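Side-chain contact in toxin 2A (Paenibacillus larvae, PDB 5URP), which acts as an ADP-ribosyltransferase toxin and virulence factor, presumably transferring ADP-ribose from NAD+ to a host protein: residues 205-210 with 214-219. Residues are numbered along the deposited sequence; the frame is centred on the assembly and turned at random.
Sequences KIIVNG and RLKVEA
R214 reaches across to N209 with its guanidinium: NH2 donates to N209 OD1 over 3.0 Å. The acceptor lies in the guanidinium plane, whereas the donor stands somewhat out of the amide plane, and the two flat groups are turned 29° apart. A water can join the same residues a second time, accepting from R214 NE at 2.9 Å and placed to donate to N209 O. R214 arrives there through a bend at chi3 (-71°), while NH1 makes a weak hydrogen bond to F159 O.

The second polar cluster lies on the same face of the sheet, where K216 and K205 share one carboxylate oxygen. K216 NZ binds E218 OE2 at 3.2 Å from above the carboxylate plane and also pairs with E167 on strand 164-170. K205 NZ is further off, a long salt bridge of 3.9 Å to E218 OE2, which a water also spans, accepting from K205 NZ and donating to OE2.

The backbones form two antiparallel hydrogen-bonded pairs, K205 with K216 and I207 with R214, flanking the non-hydrogen-bonded pair I206 and L215. I207 lies between R214 and the start of the K216 side chain: CD1 lies obliquely against the guanidinium, 3.7 Å from R214 NH2, and CG2 rests on K216 CB at 3.8 Å. On the reverse face I206 CG1 meets L215 CD1 at 4.1 Å, and both side chains pack on A131 of helix 128-138.

The contact thus closes the turn end of the beta hairpin formed by strands 197-207 and 214-221. One direct and one water-mediated link to N209, with the weak bond to F159 O, would hold the guanidinium's orientation beside the turn, and the carboxylates of E218 and E167 probably offset the like charges of K205 and K216.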
loop_
_atom_site.group_PDB
_atom_site.type_symbol
_atom_site.label_atom_id
_atom_site.label_comp_id
_atom_site.label_asym_id
_atom_site.label_seq_id
_atom_site.Cartn_x
_atom_site.Cartn_y
_atom_site.Cartn_z
ATOM N N LYS A 205 -15.257 7.976 -4.380
ATOM C CA LYS A 205 -15.836 9.302 -4.564
ATOM C C LYS A 205 -14.739 10.290 -4.921
ATOM O O LYS A 205 -13.559 10.030 -4.704
ATOM C CB LYS A 205 -16.566 9.780 -3.314
ATOM C CG LYS A 205 -15.645 10.019 -2.139
ATOM C CD LYS A 205 -16.387 10.448 -0.865
ATOM C CE LYS A 205 -15.426 10.402 0.338
ATOM N NZ LYS A 205 -16.065 10.747 1.639
ATOM N N ILE A 206 -15.156 11.429 -5.468
ATOM C CA ILE A 206 -14.237 12.534 -5.725
ATOM C C ILE A 206 -14.085 13.334 -4.446
ATOM O O ILE A 206 -15.084 13.688 -3.810
ATOM C CB ILE A 206 -14.743 13.439 -6.856
ATOM C CG1 ILE A 206 -14.814 12.700 -8.199
ATOM C CG2 ILE A 206 -13.819 14.691 -6.961
ATOM C CD1 ILE A 206 -15.541 13.505 -9.322
ATOM N N ILE A 207 -12.840 13.641 -4.088
ATOM C CA ILE A 207 -12.542 14.587 -3.024
ATOM C C ILE A 207 -11.838 15.801 -3.635
ATOM O O ILE A 207 -11.210 15.724 -4.695
ATOM C CB ILE A 207 -11.709 13.955 -1.902
ATOM C CG1 ILE A 207 -10.413 13.350 -2.420
ATOM C CG2 ILE A 207 -12.542 12.866 -1.164
ATOM C CD1 ILE A 207 -9.496 12.891 -1.301
ATOM N N VAL A 208 -11.957 16.936 -2.951
ATOM C CA VAL A 208 -11.537 18.214 -3.539
ATOM C C VAL A 208 -10.624 19.004 -2.629
ATOM O O VAL A 208 -10.338 20.184 -2.903
ATOM C CB VAL A 208 -12.758 19.062 -3.911
ATOM C CG1 VAL A 208 -13.621 18.305 -4.874
ATOM C CG2 VAL A 208 -13.566 19.427 -2.692
ATOM N N ASN A 209 -10.130 18.380 -1.572
ATOM C CA ASN A 209 -9.284 19.144 -0.667
ATOM C C ASN A 209 -7.892 19.330 -1.263
ATOM O O ASN A 209 -7.463 18.617 -2.175
ATOM C CB ASN A 209 -9.208 18.495 0.719
ATOM C CG ASN A 209 -8.495 17.155 0.729
ATOM O OD1 ASN A 209 -8.560 16.385 -0.225
ATOM N ND2 ASN A 209 -7.823 16.862 1.832
ATOM N N GLY A 210 -7.198 20.332 -0.738
ATOM C CA GLY A 210 -5.962 20.799 -1.329
ATOM C C GLY A 210 -6.214 21.475 -2.661
ATOM O O GLY A 210 -7.325 21.929 -2.985
ATOM N N ARG A 214 -9.066 14.619 -6.297
ATOM C CA ARG A 214 -8.581 13.255 -6.354
ATOM C C ARG A 214 -9.756 12.296 -6.276
ATOM O O ARG A 214 -10.864 12.655 -5.877
ATOM C CB ARG A 214 -7.610 12.928 -5.203
ATOM C CG ARG A 214 -6.328 13.740 -5.224
ATOM C CD ARG A 214 -5.504 13.509 -3.986
ATOM N NE ARG A 214 -6.103 14.098 -2.794
ATOM C CZ ARG A 214 -5.646 13.887 -1.566
ATOM N NH1 ARG A 214 -4.604 13.083 -1.374
ATOM N NH2 ARG A 214 -6.230 14.476 -0.530
ATOM N N LEU A 215 -9.498 11.066 -6.679
ATOM C CA LEU A 215 -10.439 9.984 -6.455
ATOM C C LEU A 215 -10.044 9.263 -5.173
ATOM O O LEU A 215 -8.915 8.783 -5.062
ATOM C CB LEU A 215 -10.428 9.017 -7.634
ATOM C CG LEU A 215 -11.658 8.184 -7.868
ATOM C CD1 LEU A 215 -12.827 9.066 -8.329
ATOM C CD2 LEU A 215 -11.269 7.182 -8.922
ATOM N N LYS A 216 -10.974 9.168 -4.228
ATOM C CA LYS A 216 -10.741 8.499 -2.965
ATOM C C LYS A 216 -11.388 7.124 -3.002
ATOM O O LYS A 216 -12.569 7.014 -3.331
ATOM C CB LYS A 216 -11.299 9.281 -1.778
ATOM C CG LYS A 216 -10.755 8.680 -0.469
ATOM C CD LYS A 216 -11.278 9.319 0.776
ATOM C CE LYS A 216 -10.735 8.558 2.011
ATOM N NZ LYS A 216 -11.425 8.981 3.252
ATOM N N VAL A 217 -10.611 6.105 -2.657
ATOM C CA VAL A 217 -11.045 4.710 -2.657
ATOM C C VAL A 217 -10.992 4.235 -1.215
ATOM O O VAL A 217 -9.931 4.280 -0.592
ATOM C CB VAL A 217 -10.131 3.850 -3.533
ATOM C CG1 VAL A 217 -10.535 2.360 -3.455
ATOM C CG2 VAL A 217 -10.141 4.395 -4.974
ATOM N N GLU A 218 -12.121 3.793 -0.680
ATOM C CA GLU A 218 -12.169 3.260 0.676
ATOM C C GLU A 218 -12.328 1.753 0.540
ATOM O O GLU A 218 -13.263 1.297 -0.114
ATOM C CB GLU A 218 -13.300 3.892 1.492
ATOM C CG GLU A 218 -13.000 5.360 1.725
ATOM C CD GLU A 218 -14.165 6.191 2.200
ATOM O OE1 GLU A 218 -15.200 5.633 2.581
ATOM O OE2 GLU A 218 -14.009 7.439 2.211
ATOM N N ALA A 219 -11.398 1.008 1.120
ATOM C CA ALA A 219 -11.337 -0.435 0.896
ATOM C C ALA A 219 -10.922 -1.155 2.171
ATOM O O ALA A 219 -10.406 -0.559 3.119
ATOM C CB ALA A 219 -10.358 -0.789 -0.215
HETATM O O HOH W 1 -16.952 8.166 2.382
HETATM O O HOH W 2 -8.123 16.092 -3.232
#